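Local coordinates for uncharacterized protein Cgl0159 (Corynebacterium glutamicum, PDB 3FOK), which is of unknown function but adopts a TIM-barrel fold, the scaffold of many enzymes, and gives its name to a family of related proteins, at residues I46-H51 against V272-L277; P178-P183 against W220-V225. All coordinates share one frame; numbering follows the deposited sequence.

In the fold
Followed from the N terminus, the chain lays down strand 44-48, which opens the TIM barrel and carries the first half of interaction 1. After three more parallel strands comes strand 179-189, which supplies nearly all of 178-183. After the short antiparallel strand 192-195 and helix 199-210, strand 219-224 pairs with 179-189, and interaction 2 closes a loop of 36 residues. Strands 240-243 and 267-272 complete the circuit, and just past the latter 272-277 meets 46-51, closing a loop of 220 residues. Interaction 2 is therefore nested within interaction 1: one joins neighbouring strands along the barrel wall, the other joins its first and last strands. Their centres lie about 14 Å apart within the same sheet.

Interaction 1 (I46-H51 against V272-L277); sequences IVAADH and VGRTLL
Backbone pairing between 46-51 and 272-277 is short and uneven. A48 N donates to V272 O at 2.9 Å, nearly straight at 164°, though the donor stands well above the carbonyl plane. V272 N to I46 O is weak, bent to 125°. I46 O and A48 N, either side of V47, thus both bond to V272, a parallel bridge, and V47 CA-H also points at V272 O. Here the first strand of the TIM barrel meets the last, and the sheet curls shut. On the outer side, V47 packs on helix 69-81 and V272 on W258 of helix 252-261. Apolar contact comes from L277, brought back by a turn in which its N donates to G273 O. Its CG lies 3.9 Å from V47 CG1, the methyl anti to the backbone N, and its CD1 reaches A48 O at 3.6 Å. Just past V272, G273 CA, bearing no side chain, comes within 3.2 Å of A48 O. Polar groups meet without bonding at H51: the R274 chain, bent at its second and third torsions, brings NE to the ring edge, 3.1 Å from H51 NE2 but badly angled for a hydrogen bond, with the guanidinium turned 44° from the ring.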
loop_
_atom_site.group_PDB
_atom_site.type_symbol
_atom_site.label_atom_id
_atom_site.label_comp_id
_atom_site.label_asym_id
_atom_site.label_seq_id
_atom_site.Cartn_x
_atom_site.Cartn_y
_atom_site.Cartn_z
ATOM N N ILE A 46 36.549 5.858 -1.992
ATOM C CA ILE A 46 35.519 6.670 -1.363
ATOM C C ILE A 46 35.445 6.482 0.149
ATOM O O ILE A 46 35.494 5.354 0.647
ATOM C CB ILE A 46 34.153 6.339 -1.998
ATOM C CG1 ILE A 46 34.145 6.839 -3.444
ATOM C CG2 ILE A 46 33.017 6.953 -1.186
ATOM C CD1 ILE A 46 32.939 6.414 -4.238
ATOM N N VAL A 47 35.330 7.591 0.875
ATOM C CA VAL A 47 35.239 7.533 2.327
ATOM C C VAL A 47 33.767 7.592 2.736
ATOM O O VAL A 47 33.029 8.481 2.314
ATOM C CB VAL A 47 36.007 8.693 2.985
ATOM C CG1 VAL A 47 36.233 8.380 4.452
ATOM C CG2 VAL A 47 37.336 8.914 2.275
ATOM N N ALA A 48 33.353 6.641 3.566
ATOM C CA ALA A 48 31.966 6.538 4.009
ATOM C C ALA A 48 31.658 7.107 5.390
ATOM O O ALA A 48 32.438 6.952 6.334
ATOM C CB ALA A 48 31.534 5.080 3.956
ATOM N N ALA A 49 30.495 7.741 5.505
ATOM C CA ALA A 49 30.055 8.332 6.763
ATOM C C ALA A 49 28.532 8.386 6.860
ATOM O O ALA A 49 27.969 9.376 7.319
ATOM C CB ALA A 49 30.640 9.733 6.914
ATOM N N ASP A 50 27.862 7.320 6.441
ATOM C CA ASP A 50 26.402 7.286 6.501
ATOM C C ASP A 50 25.887 6.459 7.680
ATOM O O ASP A 50 24.696 6.142 7.750
ATOM C CB ASP A 50 25.810 6.732 5.193
ATOM C CG ASP A 50 26.216 5.296 4.924
ATOM O OD1 ASP A 50 25.491 4.610 4.175
ATOM O OD2 ASP A 50 27.260 4.855 5.445
ATOM N N HIS A 51 26.780 6.128 8.609
ATOM C CA HIS A 51 26.417 5.322 9.771
ATOM C C HIS A 51 25.504 6.002 10.800
ATOM O O HIS A 51 24.544 5.397 11.279
ATOM C CB HIS A 51 27.678 4.837 10.493
ATOM C CG HIS A 51 28.759 4.369 9.575
ATOM N ND1 HIS A 51 29.468 5.227 8.762
ATOM C CD2 HIS A 51 29.268 3.132 9.350
ATOM C CE1 HIS A 51 30.367 4.541 8.078
ATOM N NE2 HIS A 51 30.265 3.268 8.418
ATOM N N VAL A 272 35.524 2.760 2.263
ATOM C CA VAL A 272 35.723 2.532 3.686
ATOM C C VAL A 272 35.379 3.741 4.547
ATOM O O VAL A 272 35.573 4.884 4.135
ATOM C CB VAL A 272 37.191 2.129 3.943
ATOM C CG1 VAL A 272 37.448 1.976 5.430
ATOM C CG2 VAL A 272 37.500 0.836 3.207
ATOM N N GLY A 273 34.887 3.479 5.754
ATOM C CA GLY A 273 34.524 4.559 6.649
ATOM C C GLY A 273 35.096 4.451 8.052
ATOM O O GLY A 273 36.117 5.068 8.364
ATOM N N ARG A 274 34.432 3.667 8.898
ATOM C CA ARG A 274 34.830 3.479 10.291
ATOM C C ARG A 274 36.345 3.415 10.538
ATOM O O ARG A 274 36.861 4.087 11.426
ATOM C CB ARG A 274 34.181 2.205 10.854
ATOM C CG ARG A 274 32.676 2.039 10.573
ATOM C CD ARG A 274 32.409 1.035 9.438
ATOM N NE ARG A 274 32.787 1.537 8.114
ATOM C CZ ARG A 274 32.777 0.809 7.005
ATOM N NH1 ARG A 274 32.418 -0.457 7.045
ATOM N NH2 ARG A 274 33.117 1.352 5.855
ATOM N N THR A 275 37.054 2.608 9.753
ATOM C CA THR A 275 38.498 2.437 9.921
ATOM C C THR A 275 39.402 3.614 9.546
ATOM O O THR A 275 40.394 3.877 10.229
ATOM C CB THR A 275 38.979 1.177 9.163
ATOM O OG1 THR A 275 38.675 0.014 9.942
ATOM C CG2 THR A 275 40.473 1.233 8.897
ATOM N N LEU A 276 39.060 4.321 8.473
ATOM C CA LEU A 276 39.861 5.447 8.008
ATOM C C LEU A 276 39.624 6.718 8.824
ATOM O O LEU A 276 40.548 7.502 9.049
ATOM C CB LEU A 276 39.582 5.685 6.522
ATOM C CG LEU A 276 39.824 4.431 5.673
ATOM C CD1 LEU A 276 39.410 4.694 4.238
ATOM C CD2 LEU A 276 41.289 4.018 5.750
ATOM N N LEU A 277 38.380 6.928 9.243
ATOM C CA LEU A 277 38.025 8.068 10.087
ATOM C C LEU A 277 38.013 7.379 11.441
ATOM O O LEU A 277 37.586 6.234 11.528
ATOM C CB LEU A 277 36.613 8.560 9.778
ATOM C CG LEU A 277 36.206 8.889 8.341
ATOM C CD1 LEU A 277 34.690 8.953 8.259
ATOM C CD2 LEU A 277 36.834 10.203 7.901
#

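Interaction 2 (P178-P183 against W220-V225); sequences PIMLEP and WMKLPV
Both E182 and K222 set CG anti to their own backbone N (chi1 -167° and -175°) and run on extended, so that two long chains cross obliquely and meet at their tips. K222 NZ donates to E182 OE1 at 2.8 Å, a salt bridge reached from above the carboxylate plane. The lysine chain passes close to the acid, so that K222 CD also lies 3.2 Å from E182 OE1. K146, on strand 144-151, forms a second salt bridge with E182 OE1, leaving two lysine ammonium groups close around one acid. Such crowding could lower the proton affinity of either lysine, while the carboxylate would tend to offset it. Three backbone N-H groups donate between the strands and fix the register. W220 N bonds to I179 O at 2.8 Å. L181 N reaches W220 O at 3.0 Å, and K222 N bonds in turn to L181 O. These are neighbouring parallel strands of a TIM barrel, inclined by 34°, with the lysine-glutamate group directed to the interior. M180, a selenomethionine also extended at its first two torsions, lines that same face, its CG 3.9 Å from K222 CB, near W220, whose ring meets F144 edge-to-face. On the reverse face, the selenomethionine chain of M221 folds at its second and third torsions and sets CE 3.8 Å from L181 CB. Further along, P183 CG rests against L223 CD2 at 3.7 Å, and L181, P183 and L223 all pack on helix 199-210, which lies between the two strands in the chain.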
loop_
_atom_site.group_PDB
_atom_site.type_symbol
_atom_site.label_atom_id
_atom_site.label_comp_id
_atom_site.label_asym_id
_atom_site.label_seq_id
_atom_site.Cartn_x
_atom_site.Cartn_y
_atom_site.Cartn_z
ATOM N N PRO A 178 24.779 5.153 -11.486
ATOM C CA PRO A 178 25.404 3.966 -10.897
ATOM C C PRO A 178 24.851 3.713 -9.502
ATOM O O PRO A 178 24.688 4.647 -8.714
ATOM C CB PRO A 178 26.884 4.331 -10.877
ATOM C CG PRO A 178 27.026 5.221 -12.073
ATOM C CD PRO A 178 25.802 6.106 -11.953
ATOM N N ILE A 179 24.546 2.455 -9.202
ATOM C CA ILE A 179 24.012 2.110 -7.894
ATOM C C ILE A 179 24.794 0.963 -7.252
ATOM O O ILE A 179 24.930 -0.130 -7.803
ATOM C CB ILE A 179 22.505 1.770 -7.978
ATOM C CG1 ILE A 179 21.966 1.467 -6.578
ATOM C CG2 ILE A 179 22.281 0.616 -8.942
ATOM C CD1 ILE A 179 20.460 1.357 -6.517
HETATM N N MSE A 180 25.297 1.265 -6.064
HETATM C CA MSE A 180 26.128 0.395 -5.240
HETATM C C MSE A 180 25.288 -0.385 -4.214
HETATM O O MSE A 180 24.615 0.218 -3.378
HETATM C CB MSE A 180 27.123 1.315 -4.528
HETATM C CG MSE A 180 28.322 0.710 -3.853
HETATM SE SE MSE A 180 29.186 2.176 -2.887
HETATM C CE MSE A 180 29.891 3.180 -4.385
ATOM N N LEU A 181 25.318 -1.714 -4.277
ATOM C CA LEU A 181 24.563 -2.523 -3.324
ATOM C C LEU A 181 25.519 -3.211 -2.349
ATOM O O LEU A 181 26.495 -3.840 -2.770
ATOM C CB LEU A 181 23.729 -3.594 -4.042
ATOM C CG LEU A 181 22.715 -3.200 -5.120
ATOM C CD1 LEU A 181 21.915 -4.435 -5.511
ATOM C CD2 LEU A 181 21.786 -2.116 -4.612
ATOM N N GLU A 182 25.235 -3.087 -1.053
ATOM C CA GLU A 182 26.056 -3.714 -0.022
ATOM C C GLU A 182 25.249 -4.887 0.521
ATOM O O GLU A 182 24.406 -4.714 1.401
ATOM C CB GLU A 182 26.356 -2.722 1.105
ATOM C CG GLU A 182 27.451 -3.179 2.068
ATOM C CD GLU A 182 27.693 -2.191 3.202
ATOM O OE1 GLU A 182 27.687 -0.968 2.945
ATOM O OE2 GLU A 182 27.903 -2.637 4.349
ATOM N N PRO A 183 25.493 -6.100 -0.005
ATOM C CA PRO A 183 24.771 -7.292 0.437
ATOM C C PRO A 183 25.413 -8.010 1.616
ATOM O O PRO A 183 26.609 -7.873 1.875
ATOM C CB PRO A 183 24.765 -8.151 -0.810
ATOM C CG PRO A 183 26.152 -7.918 -1.324
ATOM C CD PRO A 183 26.347 -6.417 -1.166
ATOM N N TRP A 220 26.740 -1.894 -8.906
ATOM C CA TRP A 220 28.052 -2.233 -8.378
ATOM C C TRP A 220 27.842 -3.014 -7.090
ATOM O O TRP A 220 26.745 -3.050 -6.542
ATOM C CB TRP A 220 28.842 -0.965 -8.045
ATOM C CG TRP A 220 29.333 -0.193 -9.222
ATOM C CD1 TRP A 220 28.598 0.243 -10.283
ATOM C CD2 TRP A 220 30.671 0.264 -9.446
ATOM N NE1 TRP A 220 29.393 0.946 -11.158
ATOM C CE2 TRP A 220 30.673 0.974 -10.668
ATOM C CE3 TRP A 220 31.872 0.145 -8.730
ATOM C CZ2 TRP A 220 31.827 1.562 -11.194
ATOM C CZ3 TRP A 220 33.023 0.731 -9.251
ATOM C CH2 TRP A 220 32.991 1.430 -10.473
HETATM N N MSE A 221 28.909 -3.628 -6.604
HETATM C CA MSE A 221 28.858 -4.389 -5.368
HETATM C C MSE A 221 29.822 -3.756 -4.377
HETATM O O MSE A 221 30.898 -3.288 -4.746
HETATM C CB MSE A 221 29.273 -5.846 -5.607
HETATM C CG MSE A 221 28.313 -6.664 -6.453
HETATM SE SE MSE A 221 26.711 -7.200 -5.506
HETATM C CE MSE A 221 25.431 -6.059 -6.374
ATOM N N LYS A 222 29.414 -3.728 -3.117
ATOM C CA LYS A 222 30.237 -3.198 -2.040
ATOM C C LYS A 222 30.329 -4.417 -1.132
ATOM O O LYS A 222 29.386 -4.736 -0.414
ATOM C CB LYS A 222 29.516 -2.041 -1.348
ATOM C CG LYS A 222 30.321 -1.319 -0.280
ATOM C CD LYS A 222 29.467 -0.226 0.351
ATOM C CE LYS A 222 30.133 0.395 1.562
ATOM N NZ LYS A 222 29.185 1.287 2.285
ATOM N N LEU A 223 31.458 -5.116 -1.195
ATOM C CA LEU A 223 31.640 -6.334 -0.418
ATOM C C LEU A 223 32.680 -6.259 0.687
ATOM O O LEU A 223 33.565 -5.403 0.672
ATOM C CB LEU A 223 32.015 -7.484 -1.357
ATOM C CG LEU A 223 31.142 -7.708 -2.593
ATOM C CD1 LEU A 223 31.710 -8.859 -3.401
ATOM C CD2 LEU A 223 29.711 -7.998 -2.181
ATOM N N PRO A 224 32.576 -7.168 1.672
ATOM C CA PRO A 224 33.515 -7.215 2.793
ATOM C C PRO A 224 34.690 -8.114 2.415
ATOM O O PRO A 224 34.501 -9.122 1.727
ATOM C CB PRO A 224 32.672 -7.819 3.907
ATOM C CG PRO A 224 31.863 -8.828 3.160
ATOM C CD PRO A 224 31.426 -8.059 1.921
ATOM N N VAL A 225 35.896 -7.749 2.839
ATOM C CA VAL A 225 37.064 -8.569 2.538
ATOM C C VAL A 225 36.969 -9.780 3.447
ATOM O O VAL A 225 37.119 -9.676 4.662
ATOM C CB VAL A 225 38.370 -7.812 2.808
ATOM C CG1 VAL A 225 39.561 -8.694 2.472
ATOM C CG2 VAL A 225 38.401 -6.538 1.979
#